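Local coordinates for protein hydroxynitrile lyase (Passiflora edulis, PDB 5Y02) that probably catalyses the reversible cleavage of cyanohydrins such as (R)-mandelonitrile into an aldehyde and hydrogen cyanide, at residues E5-I10 against H70-F75; H9-R14 against I98-Y103; E43-T48 against A64-F69. All coordinates share one frame; numbering follows the deposited sequence. Where two conformers were deposited one is given.

Contact 1 of 3, residues E5-I10 against H70-F75; sequences EIVRHI and HSVADF. With MXN ((2R)-hydroxy(phenyl)ethanenitrile), chain M.
S71 OG is gripped by two bonds, both with D74: it accepts from D74 N at 3.1 Å and donates to D74 OD2 at 2.8 Å. The first bond caps helix 72-79, with S71 at the N-cap; the second ties OG to the carboxylate, which it meets from above the plane. This capped end reaches the loop just before strand 7-15 through a water. That water donates to E5 O at 3.2 Å and accepts from V72 N at 2.8 Å, so it satisfies the V72 N-H at the start of the helix and links it to E5. Just inside the bridge, V7 CG2, anti to its own carbonyl carbon, crosses V72 obliquely and meets V72 CG2 at 3.8 Å. H9 and F75 both hold CG anti to the backbone N and cross at about a right angle. F75 CE1 lies over one face of the imidazole, near its rim and 3.5 Å from H9 ND1, with the ring planes 44° apart. F79 and F69 flank the phenyl ring. At the imidazole edge, H9 NE2 shares a hydrogen bond of 2.6 Å with O10 of (R)-mandelonitrile, also bonded by Y31. Here a helix packed on a sheet forms one wall of the ligand pocket of a dimeric alpha/beta-barrel domain.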
loop_
_atom_site.group_PDB
_atom_site.type_symbol
_atom_site.label_atom_id
_atom_site.label_comp_id
_atom_site.label_asym_id
_atom_site.label_seq_id
_atom_site.Cartn_x
_atom_site.Cartn_y
_atom_site.Cartn_z
ATOM N N GLU A 5 -5.076 -7.498 -17.131
ATOM C CA GLU A 5 -5.420 -6.745 -15.908
ATOM C C GLU A 5 -4.586 -7.255 -14.714
ATOM O O GLU A 5 -5.026 -8.108 -13.937
ATOM C CB GLU A 5 -6.930 -6.810 -15.604
ATOM C CG GLU A 5 -7.865 -6.473 -16.765
ATOM C CD GLU A 5 -7.699 -5.075 -17.333
ATOM O OE1 GLU A 5 -8.127 -4.859 -18.488
ATOM O OE2 GLU A 5 -7.159 -4.187 -16.645
ATOM N N ILE A 6 -3.371 -6.719 -14.611
ATOM C CA ILE A 6 -2.440 -6.977 -13.498
ATOM C C ILE A 6 -2.943 -6.369 -12.167
ATOM O O ILE A 6 -3.374 -5.215 -12.129
ATOM C CB ILE A 6 -1.043 -6.430 -13.859
ATOM C CG1 ILE A 6 -0.423 -7.320 -14.946
ATOM C CG2 ILE A 6 -0.128 -6.362 -12.649
ATOM C CD1 ILE A 6 0.650 -6.634 -15.767
ATOM N N VAL A 7 -2.833 -7.151 -11.096
ATOM C CA VAL A 7 -3.426 -6.836 -9.789
ATOM C C VAL A 7 -2.335 -6.580 -8.763
ATOM O O VAL A 7 -1.452 -7.428 -8.591
ATOM C CB VAL A 7 -4.249 -8.033 -9.252
ATOM C CG1 VAL A 7 -4.733 -7.776 -7.828
ATOM C CG2 VAL A 7 -5.428 -8.356 -10.161
ATOM N N ARG A 8 -2.418 -5.442 -8.070
ATOM C CA ARG A 8 -1.551 -5.138 -6.948
ATOM C C ARG A 8 -2.238 -5.563 -5.662
ATOM O O ARG A 8 -3.424 -5.314 -5.467
ATOM C CB ARG A 8 -1.229 -3.647 -6.879
ATOM C CG ARG A 8 -0.482 -3.088 -8.078
ATOM C CD ARG A 8 0.994 -3.483 -8.049
ATOM N NE ARG A 8 1.767 -2.734 -7.058
ATOM C CZ ARG A 8 2.884 -3.166 -6.466
ATOM N NH1 ARG A 8 3.390 -4.381 -6.708
ATOM N NH2 ARG A 8 3.512 -2.375 -5.597
ATOM N N HIS A 9 -1.466 -6.172 -4.780
ATOM C CA HIS A 9 -1.951 -6.687 -3.512
ATOM C C HIS A 9 -1.082 -6.022 -2.446
ATOM O O HIS A 9 0.114 -6.321 -2.329
ATOM C CB HIS A 9 -1.807 -8.212 -3.512
ATOM C CG HIS A 9 -2.122 -8.881 -2.209
ATOM N ND1 HIS A 9 -3.407 -9.013 -1.731
ATOM C CD2 HIS A 9 -1.327 -9.556 -1.340
ATOM C CE1 HIS A 9 -3.386 -9.694 -0.597
ATOM N NE2 HIS A 9 -2.139 -10.037 -0.336
ATOM N N ILE A 10 -1.690 -5.109 -1.694
ATOM C CA ILE A 10 -0.974 -4.329 -0.698
ATOM C C ILE A 10 -1.580 -4.556 0.668
ATOM O O ILE A 10 -2.759 -4.355 0.849
ATOM C CB ILE A 10 -0.991 -2.804 -0.954
ATOM C CG1 ILE A 10 -0.662 -2.471 -2.409
ATOM C CG2 ILE A 10 -0.021 -2.118 -0.003
ATOM C CD1 ILE A 10 0.705 -2.852 -2.884
ATOM N N HIS A 70 -0.701 -11.721 -11.879
ATOM C CA HIS A 70 -1.021 -11.599 -13.318
ATOM C C HIS A 70 -2.518 -11.318 -13.563
ATOM O O HIS A 70 -2.883 -10.616 -14.506
ATOM C CB HIS A 70 -0.558 -12.887 -14.042
ATOM C CG HIS A 70 -0.919 -12.950 -15.495
ATOM N ND1 HIS A 70 -0.374 -12.099 -16.437
ATOM C CD2 HIS A 70 -1.746 -13.783 -16.175
ATOM C CE1 HIS A 70 -0.868 -12.390 -17.629
ATOM N NE2 HIS A 70 -1.702 -13.406 -17.499
ATOM N N SER A 71 -3.374 -11.839 -12.693
ATOM C CA SER A 71 -4.812 -11.679 -12.824
ATOM C C SER A 71 -5.480 -11.973 -11.495
ATOM O O SER A 71 -4.852 -12.555 -10.597
ATOM C CB SER A 71 -5.341 -12.661 -13.867
ATOM O OG SER A 71 -5.107 -13.977 -13.427
ATOM N N VAL A 72 -6.748 -11.593 -11.376
ATOM C CA VAL A 72 -7.563 -12.000 -10.230
ATOM C C VAL A 72 -7.669 -13.521 -10.098
ATOM O O VAL A 72 -7.593 -14.038 -8.987
ATOM C CB VAL A 72 -8.976 -11.358 -10.254
ATOM C CG1 VAL A 72 -9.956 -12.077 -9.322
ATOM C CG2 VAL A 72 -8.877 -9.910 -9.851
ATOM N N ALA A 73 -7.839 -14.231 -11.215
ATOM C CA ALA A 73 -7.847 -15.706 -11.214
ATOM C C ALA A 73 -6.609 -16.279 -10.535
ATOM O O ALA A 73 -6.705 -17.177 -9.695
ATOM C CB ALA A 73 -7.947 -16.248 -12.639
ATOM N N ASP A 74 -5.451 -15.748 -10.903
ATOM C CA ASP A 74 -4.189 -16.201 -10.337
ATOM C C ASP A 74 -4.094 -15.858 -8.849
ATOM O O ASP A 74 -3.656 -16.690 -8.065
ATOM C CB ASP A 74 -2.998 -15.615 -11.092
ATOM C CG ASP A 74 -2.836 -16.217 -12.484
ATOM O OD1 ASP A 74 -2.835 -17.450 -12.594
ATOM O OD2 ASP A 74 -2.718 -15.450 -13.464
ATOM N N PHE A 75 -4.549 -14.666 -8.463
ATOM C CA PHE A 75 -4.590 -14.313 -7.044
ATOM C C PHE A 75 -5.419 -15.301 -6.221
ATOM O O PHE A 75 -4.981 -15.778 -5.170
ATOM C CB PHE A 75 -5.116 -12.884 -6.812
ATOM C CG PHE A 75 -5.241 -12.553 -5.356
ATOM C CD1 PHE A 75 -4.108 -12.351 -4.594
ATOM C CD2 PHE A 75 -6.469 -12.556 -4.733
ATOM C CE1 PHE A 75 -4.194 -12.070 -3.234
ATOM C CE2 PHE A 75 -6.573 -12.294 -3.371
ATOM C CZ PHE A 75 -5.431 -12.064 -2.622
HETATM C C1 MXN M . -1.515 -13.216 2.689
HETATM C C2 MXN M . -2.103 -13.753 3.831
HETATM C C3 MXN M . -2.312 -15.129 3.944
HETATM C C4 MXN M . -1.913 -15.967 2.909
HETATM C C5 MXN M . -1.337 -15.441 1.762
HETATM C C6 MXN M . -1.132 -14.070 1.644
HETATM C C7 MXN M . -1.357 -11.741 2.607
HETATM C C8 MXN M . -2.730 -11.188 2.668
HETATM N N9 MXN M . -3.817 -10.764 2.714
HETATM O O10 MXN M . -0.731 -11.359 1.367
HETATM O O HOH W 1 -7.585 -9.889 -13.467
#

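Contact 2 of 3, residues H9-R14 against I98-Y103; sequences HIVFNR and IVVLNY. With MXN ((2R)-hydroxy(phenyl)ethanenitrile), chain M.
The imidazole of H9, with F75 over one face, and the amide of N102 lie side by side, 14° from coplanar, so they meet edge to edge. H9 ND1 donates to N102 OD1 at 2.6 Å, within the ring plane and along a carbonyl lone pair. Elsewhere on the ring's edge sits C7 of the ligand, in plane, while V100 CG1 comes obliquely to H9 CE1 at 3.5 Å. N102 ND2 is bound to E55 of the second subunit, so both ends of the amide are fixed, which, with the ligand bond at NE2, would hold the imidazole's rotation. V11 and V100 lie on the same face of the sheet as H9 and N102: V11 CG2 touches V100 CG1 at 3.9 Å and approaches the nitrile carbon C8 at 3.8 Å. On the opposite face F12 CB lies along V99 CG1 at 3.6 Å. Y103 OH lies 3.4 Å from I10 CG1 and is hydrogen-bonded to E66 of the second subunit. Antiparallel backbone bonds pair I10 with L101 and F12 with V99; the straightest, I10 N to L101 O, has an angle of 178°. Strand 63-69 flanks strand 7-15 on its other edge, Y31 of helix 21-37 touches H9 and V11, and the F12 ring stacks on F12 of the second subunit.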
loop_
_atom_site.group_PDB
_atom_site.type_symbol
_atom_site.label_atom_id
_atom_site.label_comp_id
_atom_site.label_asym_id
_atom_site.label_seq_id
_atom_site.Cartn_x
_atom_site.Cartn_y
_atom_site.Cartn_z
ATOM N N HIS A 9 -1.466 -6.172 -4.780
ATOM C CA HIS A 9 -1.951 -6.687 -3.512
ATOM C C HIS A 9 -1.082 -6.022 -2.446
ATOM O O HIS A 9 0.114 -6.321 -2.329
ATOM C CB HIS A 9 -1.807 -8.212 -3.512
ATOM C CG HIS A 9 -2.122 -8.881 -2.209
ATOM N ND1 HIS A 9 -3.407 -9.013 -1.731
ATOM C CD2 HIS A 9 -1.327 -9.556 -1.340
ATOM C CE1 HIS A 9 -3.386 -9.694 -0.597
ATOM N NE2 HIS A 9 -2.139 -10.037 -0.336
ATOM N N ILE A 10 -1.690 -5.109 -1.694
ATOM C CA ILE A 10 -0.974 -4.329 -0.698
ATOM C C ILE A 10 -1.580 -4.556 0.668
ATOM O O ILE A 10 -2.759 -4.355 0.849
ATOM C CB ILE A 10 -0.991 -2.804 -0.954
ATOM C CG1 ILE A 10 -0.662 -2.471 -2.409
ATOM C CG2 ILE A 10 -0.021 -2.118 -0.003
ATOM C CD1 ILE A 10 0.705 -2.852 -2.884
ATOM N N VAL A 11 -0.717 -4.901 1.613
ATOM C CA VAL A 11 -1.062 -5.244 2.981
ATOM C C VAL A 11 -0.342 -4.263 3.893
ATOM O O VAL A 11 0.870 -4.053 3.768
ATOM C CB VAL A 11 -0.605 -6.672 3.316
ATOM C CG1 VAL A 11 -0.915 -7.031 4.772
ATOM C CG2 VAL A 11 -1.248 -7.656 2.348
ATOM N N PHE A 12 -1.090 -3.651 4.804
ATOM C CA PHE A 12 -0.491 -2.934 5.944
ATOM C C PHE A 12 -0.880 -3.714 7.210
ATOM O O PHE A 12 -2.031 -4.098 7.349
ATOM C CB PHE A 12 -1.061 -1.524 6.139
ATOM C CG PHE A 12 -0.799 -0.539 5.033
ATOM C CD1 PHE A 12 0.187 -0.719 4.074
ATOM C CD2 PHE A 12 -1.529 0.634 5.014
ATOM C CE1 PHE A 12 0.411 0.239 3.107
ATOM C CE2 PHE A 12 -1.297 1.604 4.048
ATOM C CZ PHE A 12 -0.329 1.399 3.095
ATOM N N ASN A 13 0.052 -3.928 8.132
ATOM C CA ASN A 13 -0.289 -4.528 9.416
ATOM C C ASN A 13 0.478 -3.931 10.586
ATOM O O ASN A 13 1.375 -3.094 10.427
ATOM C CB ASN A 13 -0.174 -6.075 9.378
ATOM C CG ASN A 13 1.208 -6.585 9.719
ATOM O OD1 ASN A 13 2.205 -6.008 9.320
ATOM N ND2 ASN A 13 1.273 -7.703 10.469
ATOM N N ARG A 14 0.059 -4.376 11.762
ATOM C CA ARG A 14 0.697 -4.134 13.017
ATOM C C ARG A 14 0.648 -5.479 13.726
ATOM O O ARG A 14 -0.396 -6.136 13.713
ATOM C CB ARG A 14 -0.097 -3.098 13.825
ATOM C CG ARG A 14 0.586 -2.664 15.113
ATOM C CD ARG A 14 -0.400 -1.933 16.027
ATOM N NE ARG A 14 0.279 -1.603 17.274
ATOM C CZ ARG A 14 1.101 -0.567 17.452
ATOM N NH1 ARG A 14 1.351 0.309 16.470
ATOM N NH2 ARG A 14 1.694 -0.400 18.640
ATOM N N ILE A 98 -4.898 -5.074 10.540
ATOM C CA ILE A 98 -4.512 -5.314 9.153
ATOM C C ILE A 98 -5.477 -4.580 8.231
ATOM O O ILE A 98 -6.661 -4.445 8.543
ATOM C CB ILE A 98 -4.467 -6.824 8.838
ATOM C CG1 ILE A 98 -3.909 -7.073 7.423
ATOM C CG2 ILE A 98 -5.841 -7.471 9.004
ATOM C CD1 ILE A 98 -3.722 -8.526 7.096
ATOM N N VAL A 99 -4.955 -4.057 7.129
ATOM C CA VAL A 99 -5.785 -3.597 6.027
ATOM C C VAL A 99 -5.126 -4.076 4.729
ATOM O O VAL A 99 -3.894 -4.028 4.607
ATOM C CB VAL A 99 -6.008 -2.070 6.034
ATOM C CG1 VAL A 99 -4.694 -1.309 6.028
ATOM C CG2 VAL A 99 -6.879 -1.628 4.874
ATOM N N VAL A 100 -5.952 -4.553 3.804
ATOM C CA VAL A 100 -5.491 -5.103 2.528
ATOM C C VAL A 100 -6.321 -4.512 1.401
ATOM O O VAL A 100 -7.539 -4.543 1.456
ATOM C CB VAL A 100 -5.615 -6.646 2.497
ATOM C CG1 VAL A 100 -4.945 -7.205 1.256
ATOM C CG2 VAL A 100 -4.980 -7.267 3.744
ATOM N N LEU A 101 -5.667 -3.953 0.382
ATOM C CA LEU A 101 -6.358 -3.554 -0.819
ATOM C C LEU A 101 -5.794 -4.355 -1.982
ATOM O O LEU A 101 -4.590 -4.609 -2.028
ATOM C CB LEU A 101 -6.238 -2.063 -1.095
ATOM C CG LEU A 101 -7.351 -1.214 -0.426
ATOM C CD1 LEU A 101 -7.093 -1.134 1.071
ATOM C CD2 LEU A 101 -7.422 0.176 -1.025
ATOM N N ASN A 102 -6.681 -4.739 -2.888
ATOM C CA ASN A 102 -6.309 -5.400 -4.141
ATOM C C ASN A 102 -6.872 -4.567 -5.265
ATOM O O ASN A 102 -8.054 -4.263 -5.236
ATOM C CB ASN A 102 -6.941 -6.781 -4.198
ATOM C CG ASN A 102 -6.342 -7.720 -3.184
ATOM O OD1 ASN A 102 -5.203 -8.129 -3.327
ATOM N ND2 ASN A 102 -7.097 -8.043 -2.146
ATOM N N TYR A 103 -6.048 -4.178 -6.241
ATOM C CA TYR A 103 -6.534 -3.285 -7.309
ATOM C C TYR A 103 -5.810 -3.473 -8.622
ATOM O O TYR A 103 -4.624 -3.854 -8.641
ATOM C CB TYR A 103 -6.425 -1.810 -6.898
ATOM C CG TYR A 103 -5.054 -1.400 -6.434
ATOM C CD1 TYR A 103 -4.662 -1.667 -5.125
ATOM C CD2 TYR A 103 -4.157 -0.744 -7.269
ATOM C CE1 TYR A 103 -3.431 -1.297 -4.654
ATOM C CE2 TYR A 103 -2.896 -0.358 -6.790
ATOM C CZ TYR A 103 -2.558 -0.647 -5.470
ATOM O OH TYR A 103 -1.332 -0.322 -4.895
HETATM C C1 MXN M . -1.515 -13.216 2.689
HETATM C C2 MXN M . -2.103 -13.753 3.831
HETATM C C3 MXN M . -2.312 -15.129 3.944
HETATM C C4 MXN M . -1.913 -15.967 2.909
HETATM C C5 MXN M . -1.337 -15.441 1.762
HETATM C C6 MXN M . -1.132 -14.070 1.644
HETATM C C7 MXN M . -1.357 -11.741 2.607
HETATM C C8 MXN M . -2.730 -11.188 2.668
HETATM N N9 MXN M . -3.817 -10.764 2.714
HETATM O O10 MXN M . -0.731 -11.359 1.367
#

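Contact 3 of 3, residues E43-T48 against A64-F69; sequences EWKWGT and AYESTF
One face of the W44 indole is overlapped by W46 CB, 4.1 Å above the plane and toward the rim. With CG anti to the backbone N (chi1 -179°), the indole runs beside Y65, pointing the same way, and presents CZ2 to the edge of the phenol ring, 4.2 Å from Y65 CD2. The backbone sets W46 CB against Y65 CD2 at 3.6 Å, and chi1 71° puts W46 CG in the crowded position between N and carbonyl carbon. I28 of helix 21-37 touches W44, W46 and Y65. Between the backbones, antiparallel hydrogen-bonded pairs join K45 to E66 and G47 to A64; E66 N donates to K45 O at 2.8 Å. The side chains of K45 and E66 cross obliquely, and K45 CD passes 3.7 Å from E66 OE1. K45 NZ turns to E107 of the second subunit and, weakly, to E43 OE1. A water uses one proton on E43 O and the other on E66 OE1, the latter at 2.6 Å. OE1 also bridges to R8 of its own chain, whereas OE2 meets R8 and Y103, both of the second subunit. Two arginines and these donors would be expected to keep the buried E66 carboxylate ionised, tying its charge to the dimer interface.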
loop_
_atom_site.group_PDB
_atom_site.type_symbol
_atom_site.label_atom_id
_atom_site.label_comp_id
_atom_site.label_asym_id
_atom_site.label_seq_id
_atom_site.Cartn_x
_atom_site.Cartn_y
_atom_site.Cartn_z
ATOM N N GLU A 43 7.062 -10.066 -7.489
ATOM C CA GLU A 43 7.591 -8.767 -7.110
ATOM C C GLU A 43 7.294 -8.418 -5.639
ATOM O O GLU A 43 7.008 -7.275 -5.300
ATOM C CB GLU A 43 7.052 -7.691 -8.073
ATOM C CG GLU A 43 7.370 -7.955 -9.555
ATOM C CD GLU A 43 8.862 -7.889 -9.896
ATOM O OE1 GLU A 43 9.660 -7.345 -9.096
ATOM O OE2 GLU A 43 9.250 -8.375 -10.985
ATOM N N TRP A 44 7.383 -9.408 -4.765
ATOM C CA TRP A 44 7.103 -9.169 -3.354
ATOM C C TRP A 44 8.193 -8.284 -2.756
ATOM O O TRP A 44 9.400 -8.486 -3.002
ATOM C CB TRP A 44 6.933 -10.497 -2.604
ATOM C CG TRP A 44 6.617 -10.379 -1.136
ATOM C CD1 TRP A 44 5.384 -10.224 -0.558
ATOM C CD2 TRP A 44 7.560 -10.420 -0.060
ATOM N NE1 TRP A 44 5.510 -10.177 0.824
ATOM C CE2 TRP A 44 6.831 -10.300 1.149
ATOM C CE3 TRP A 44 8.949 -10.565 0.002
ATOM C CZ2 TRP A 44 7.446 -10.332 2.390
ATOM C CZ3 TRP A 44 9.558 -10.594 1.240
ATOM C CH2 TRP A 44 8.806 -10.462 2.418
ATOM N N LYS A 45 7.762 -7.251 -2.033
ATOM C CA LYS A 45 8.659 -6.344 -1.326
ATOM C C LYS A 45 7.932 -5.931 -0.055
ATOM O O LYS A 45 6.702 -6.057 0.046
ATOM C CB LYS A 45 9.015 -5.092 -2.153
ATOM C CG LYS A 45 9.522 -5.368 -3.568
ATOM C CD LYS A 45 9.655 -4.111 -4.422
ATOM C CE LYS A 45 9.598 -4.408 -5.922
ATOM N NZ LYS A 45 10.483 -5.519 -6.368
ATOM N N TRP A 46 8.690 -5.463 0.918
ATOM C CA TRP A 46 8.095 -5.043 2.190
ATOM C C TRP A 46 8.978 -4.004 2.835
ATOM O O TRP A 46 10.132 -3.798 2.423
ATOM C CB TRP A 46 7.913 -6.250 3.120
ATOM C CG TRP A 46 9.202 -6.781 3.643
ATOM C CD1 TRP A 46 10.078 -7.589 2.978
ATOM C CD2 TRP A 46 9.792 -6.527 4.934
ATOM N NE1 TRP A 46 11.167 -7.840 3.755
ATOM C CE2 TRP A 46 11.021 -7.213 4.966
ATOM C CE3 TRP A 46 9.398 -5.792 6.059
ATOM C CZ2 TRP A 46 11.873 -7.173 6.072
ATOM C CZ3 TRP A 46 10.246 -5.762 7.184
ATOM C CH2 TRP A 46 11.475 -6.443 7.165
ATOM N N GLY A 47 8.454 -3.364 3.868
ATOM C CA GLY A 47 9.269 -2.530 4.719
ATOM C C GLY A 47 8.536 -2.021 5.932
ATOM O O GLY A 47 7.348 -2.303 6.113
ATOM N N THR A 48 9.246 -1.259 6.750
ATOM C CA THR A 48 8.679 -0.700 7.974
ATOM C C THR A 48 8.447 0.777 7.797
ATOM O O THR A 48 9.258 1.479 7.195
ATOM C CB THR A 48 9.603 -0.944 9.180
ATOM O OG1 THR A 48 10.939 -0.649 8.811
ATOM C CG2 THR A 48 9.558 -2.375 9.587
ATOM N N ALA A 64 4.427 -2.655 5.762
ATOM C CA ALA A 64 3.746 -2.760 4.484
ATOM C C ALA A 64 4.368 -3.893 3.677
ATOM O O ALA A 64 5.584 -4.135 3.762
ATOM C CB ALA A 64 3.849 -1.461 3.699
ATOM N N TYR A 65 3.523 -4.550 2.902
ATOM C CA TYR A 65 3.942 -5.644 2.011
ATOM C C TYR A 65 3.223 -5.448 0.680
ATOM O O TYR A 65 1.998 -5.255 0.648
ATOM C CB TYR A 65 3.584 -7.010 2.600
ATOM C CG TYR A 65 3.818 -7.129 4.076
ATOM C CD1 TYR A 65 2.876 -6.624 4.976
ATOM C CD2 TYR A 65 4.957 -7.733 4.594
ATOM C CE1 TYR A 65 3.056 -6.718 6.336
ATOM C CE2 TYR A 65 5.146 -7.833 5.972
ATOM C CZ TYR A 65 4.182 -7.324 6.839
ATOM O OH TYR A 65 4.316 -7.389 8.204
ATOM N N GLU A 66 3.969 -5.547 -0.416
ATOM C CA GLU A 66 3.405 -5.365 -1.736
ATOM C C GLU A 66 3.753 -6.571 -2.597
ATOM O O GLU A 66 4.862 -7.125 -2.492
ATOM C CB GLU A 66 3.942 -4.074 -2.380
ATOM C CG GLU A 66 5.448 -3.881 -2.260
ATOM C CD GLU A 66 5.950 -2.656 -2.999
ATOM O OE1 GLU A 66 6.195 -2.771 -4.217
ATOM O OE2 GLU A 66 6.054 -1.569 -2.374
ATOM N N SER A 67 2.816 -6.954 -3.444
ATOM C CA SER A 67 3.069 -8.004 -4.447
ATOM C C SER A 67 2.148 -7.824 -5.641
ATOM O O SER A 67 1.192 -7.022 -5.622
ATOM C CB SER A 67 2.946 -9.387 -3.835
ATOM O OG SER A 67 1.720 -9.580 -3.172
ATOM N N THR A 68 2.469 -8.538 -6.708
ATOM C CA THR A 68 1.780 -8.369 -7.963
ATOM C C THR A 68 1.331 -9.739 -8.449
ATOM O O THR A 68 2.087 -10.690 -8.349
ATOM C CB THR A 68 2.706 -7.717 -9.008
ATOM O OG1 THR A 68 3.100 -6.417 -8.575
ATOM C CG2 THR A 68 2.000 -7.589 -10.351
ATOM N N PHE A 69 0.103 -9.814 -8.963
ATOM C CA PHE A 69 -0.451 -11.007 -9.576
ATOM C C PHE A 69 -0.860 -10.718 -11.015
ATOM O O PHE A 69 -1.319 -9.625 -11.325
ATOM C CB PHE A 69 -1.638 -11.507 -8.766
ATOM C CG PHE A 69 -1.255 -11.924 -7.398
ATOM C CD1 PHE A 69 -1.118 -10.974 -6.378
ATOM C CD2 PHE A 69 -0.978 -13.265 -7.115
ATOM C CE1 PHE A 69 -0.715 -11.362 -5.104
ATOM C CE2 PHE A 69 -0.581 -13.642 -5.847
ATOM C CZ PHE A 69 -0.461 -12.695 -4.836
HETATM O O HOH W 2 6.328 -4.765 -5.861
#

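How the contacts relate
From the N terminus, strand 7-15 enters first and serves two contacts. Its beginning meets helix 72-79 in contact 1, closing a loop of about 60 residues, and its next part pairs with strand 95-104 in contact 2, closing one of about 84. The segments share H9 and I10, the two spans cross, and both contacts touch the ligand. Contact 3 is a short closure, a pairing of strands 44-48 and 63-69 that falls within both larger spans. Strand 63-69 then lies beside strand 7-15, as in V11 O accepting from Y65 N at 2.8 Å, giving the order 44-48, 63-69, 7-15, 95-104. All three reach the second subunit.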